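Local coordinates for protein Ps01740 (Pseudomonas sp. UW4, PDB 5UIF) that is a tautomerase-superfamily homologue of cis-3-chloroacrylic acid dehalogenase and probably catalyses hydrolytic dehalogenation of 3-chloroacrylate-type substrates, at residues P1-T7 / A61-I67. Residue numbers count along the deposited sequence, not the author numbering.
Sequences PLYECQT and AIIRGQI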
loop_
_atom_site.group_PDB
_atom_site.type_symbol
_atom_site.label_atom_id
_atom_site.label_comp_id
_atom_site.label_asym_id
_atom_site.label_seq_id
_atom_site.Cartn_x
_atom_site.Cartn_y
_atom_site.Cartn_z
ATOM N N PRO A 1 -4.727 -14.082 -0.072
ATOM C CA PRO A 1 -3.640 -13.411 0.650
ATOM C C PRO A 1 -2.669 -12.699 -0.284
ATOM O O PRO A 1 -2.349 -13.216 -1.354
ATOM C CB PRO A 1 -2.946 -14.561 1.381
ATOM C CG PRO A 1 -3.245 -15.762 0.553
ATOM C CD PRO A 1 -4.639 -15.547 0.042
ATOM N N LEU A 2 -2.205 -11.523 0.127
ATOM C CA LEU A 2 -1.277 -10.739 -0.677
ATOM C C LEU A 2 -0.073 -10.284 0.142
ATOM O O LEU A 2 -0.223 -9.779 1.253
ATOM C CB LEU A 2 -1.988 -9.524 -1.278
ATOM C CG LEU A 2 -1.104 -8.536 -2.042
ATOM C CD1 LEU A 2 -0.421 -9.220 -3.218
ATOM C CD2 LEU A 2 -1.912 -7.335 -2.506
ATOM N N TYR A 3 1.118 -10.471 -0.415
ATOM C CA TYR A 3 2.349 -10.015 0.224
ATOM C C TYR A 3 3.117 -9.079 -0.702
ATOM O O TYR A 3 3.337 -9.393 -1.872
ATOM C CB TYR A 3 3.227 -11.205 0.619
ATOM C CG TYR A 3 2.693 -12.006 1.785
ATOM C CD1 TYR A 3 1.776 -13.030 1.587
ATOM C CD2 TYR A 3 3.112 -11.743 3.082
ATOM C CE1 TYR A 3 1.288 -13.767 2.651
ATOM C CE2 TYR A 3 2.629 -12.472 4.151
ATOM C CZ TYR A 3 1.718 -13.483 3.931
ATOM O OH TYR A 3 1.236 -14.212 4.994
ATOM N N GLU A 4 3.523 -7.928 -0.174
ATOM C CA GLU A 4 4.234 -6.932 -0.968
ATOM C C GLU A 4 5.601 -6.616 -0.370
ATOM O O GLU A 4 5.718 -6.352 0.826
ATOM C CB GLU A 4 3.405 -5.652 -1.084
ATOM C CG GLU A 4 2.037 -5.859 -1.715
ATOM C CD GLU A 4 1.192 -4.600 -1.705
ATOM O OE1 GLU A 4 1.415 -3.726 -2.570
ATOM O OE2 GLU A 4 0.302 -4.485 -0.837
ATOM N N CYS A 5 6.631 -6.643 -1.210
ATOM C CA CYS A 5 7.993 -6.371 -0.762
ATOM C C CYS A 5 8.523 -5.067 -1.352
ATOM O O CYS A 5 8.600 -4.912 -2.571
ATOM C CB CYS A 5 8.919 -7.529 -1.136
ATOM S SG CYS A 5 10.593 -7.397 -0.465
ATOM N N GLN A 6 8.890 -4.134 -0.478
ATOM C CA GLN A 6 9.417 -2.845 -0.909
ATOM C C GLN A 6 10.866 -2.658 -0.475
ATOM O O GLN A 6 11.156 -2.550 0.716
ATOM C CB GLN A 6 8.562 -1.702 -0.358
ATOM C CG GLN A 6 7.252 -1.490 -1.095
ATOM C CD GLN A 6 6.471 -0.307 -0.558
ATOM O OE1 GLN A 6 6.725 0.169 0.549
ATOM N NE2 GLN A 6 5.515 0.175 -1.343
ATOM N N THR A 7 11.772 -2.625 -1.446
ATOM C CA THR A 7 13.187 -2.405 -1.169
ATOM C C THR A 7 13.752 -1.317 -2.073
ATOM O O THR A 7 13.101 -0.888 -3.024
ATOM C CB THR A 7 14.018 -3.690 -1.361
ATOM O OG1 THR A 7 13.968 -4.094 -2.736
ATOM C CG2 THR A 7 13.486 -4.815 -0.486
ATOM N N ALA A 61 13.858 -2.400 4.427
ATOM C CA ALA A 61 13.083 -3.354 3.648
ATOM C C ALA A 61 11.725 -3.580 4.297
ATOM O O ALA A 61 11.641 -3.992 5.455
ATOM C CB ALA A 61 13.833 -4.664 3.508
ATOM N N ILE A 62 10.663 -3.305 3.550
ATOM C CA ILE A 62 9.312 -3.410 4.087
ATOM C C ILE A 62 8.517 -4.509 3.392
ATOM O O ILE A 62 8.265 -4.446 2.188
ATOM C CB ILE A 62 8.544 -2.077 3.962
ATOM C CG1 ILE A 62 9.169 -1.006 4.862
ATOM C CG2 ILE A 62 7.082 -2.270 4.326
ATOM C CD1 ILE A 62 10.295 -0.221 4.218
ATOM N N ILE A 63 8.129 -5.519 4.163
ATOM C CA ILE A 63 7.293 -6.597 3.652
ATOM C C ILE A 63 5.948 -6.599 4.366
ATOM O O ILE A 63 5.871 -6.886 5.559
ATOM C CB ILE A 63 7.963 -7.972 3.821
ATOM C CG1 ILE A 63 9.309 -8.006 3.093
ATOM C CG2 ILE A 63 7.047 -9.075 3.313
ATOM C CD1 ILE A 63 10.063 -9.306 3.264
ATOM N N ARG A 64 4.890 -6.270 3.633
ATOM C CA ARG A 64 3.553 -6.217 4.211
ATOM C C ARG A 64 2.656 -7.305 3.632
ATOM O O ARG A 64 2.654 -7.547 2.425
ATOM C CB ARG A 64 2.929 -4.840 3.986
ATOM C CG ARG A 64 3.625 -3.721 4.742
ATOM C CD ARG A 64 2.947 -2.385 4.505
ATOM N NE ARG A 64 3.070 -1.947 3.119
ATOM C CZ ARG A 64 2.535 -0.828 2.640
ATOM N NH1 ARG A 64 1.840 -0.031 3.438
ATOM N NH2 ARG A 64 2.698 -0.506 1.365
ATOM N N GLY A 65 1.895 -7.958 4.504
ATOM C CA GLY A 65 1.016 -9.035 4.090
ATOM C C GLY A 65 -0.405 -8.864 4.587
ATOM O O GLY A 65 -0.636 -8.646 5.775
ATOM N N GLN A 66 -1.361 -8.960 3.670
ATOM C CA GLN A 66 -2.773 -8.876 4.023
ATOM C C GLN A 66 -3.419 -10.255 3.951
ATOM O O GLN A 66 -3.629 -10.794 2.865
ATOM C CB GLN A 66 -3.501 -7.894 3.102
ATOM C CG GLN A 66 -3.100 -6.441 3.303
ATOM C CD GLN A 66 -3.859 -5.492 2.396
ATOM O OE1 GLN A 66 -3.868 -5.655 1.176
ATOM N NE2 GLN A 66 -4.503 -4.494 2.990
ATOM N N ILE A 67 -3.730 -10.822 5.112
ATOM C CA ILE A 67 -4.279 -12.172 5.179
ATOM C C ILE A 67 -5.717 -12.190 5.676
ATOM O O ILE A 67 -6.254 -11.173 6.117
ATOM C CB ILE A 67 -3.438 -13.078 6.099
ATOM C CG1 ILE A 67 -3.646 -12.689 7.564
ATOM C CG2 ILE A 67 -1.968 -13.011 5.714
ATOM C CD1 ILE A 67 -3.015 -13.649 8.547
#
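The tautomerase fold is based on a beta-alpha-beta unit, here present twice in one chain, and the first strands of the two units, 2-7 and 61-67, meet antiparallel at 169° in the middle of a four-stranded sheet. They illustrate regular antiparallel register: hydrogen-bonded and non-hydrogen-bonded pairs take turns, so one face meets the helices and the other the neighbouring subunits. Pro1 is the amino-terminal proline that marks the superfamily and is catalytic in well-studied relatives; its CA makes a CH···O contact with Gln66 O at 3.4 Å. Leu2 opens the ladder: Leu2 N donates to Gln66 O (3.2 Å) and Gln66 N to Leu2 O (2.8 Å). Tyr3, in a non-hydrogen-bonded pair, turns to the helix-covered face and packs against Gly65, with Tyr3 CD2 3.6 Å from Gly65 CA; a CB on that glycine would clash with Tyr3 CE2. Its hydroxyl is hydrogen-bonded to His28 ND1 of helix 14-32. Glu4 and Arg64 are joined through backbone, Glu4 N to Arg64 O (2.8 Å) and Arg64 N to Glu4 O (2.9 Å); the Glu4 carboxylate forms a salt bridge to Lys44, while Arg64 reaches Glu4 of the second subunit. Cys5 returns to the helix side, Cys5 SG lying 3.8 Å from Ile63 CG1. Gln6 closes the ladder, Gln6 N lying 2.8 Å from Ile62 O, before Thr7 CG2 meets Ala61 CB at 4.0 Å.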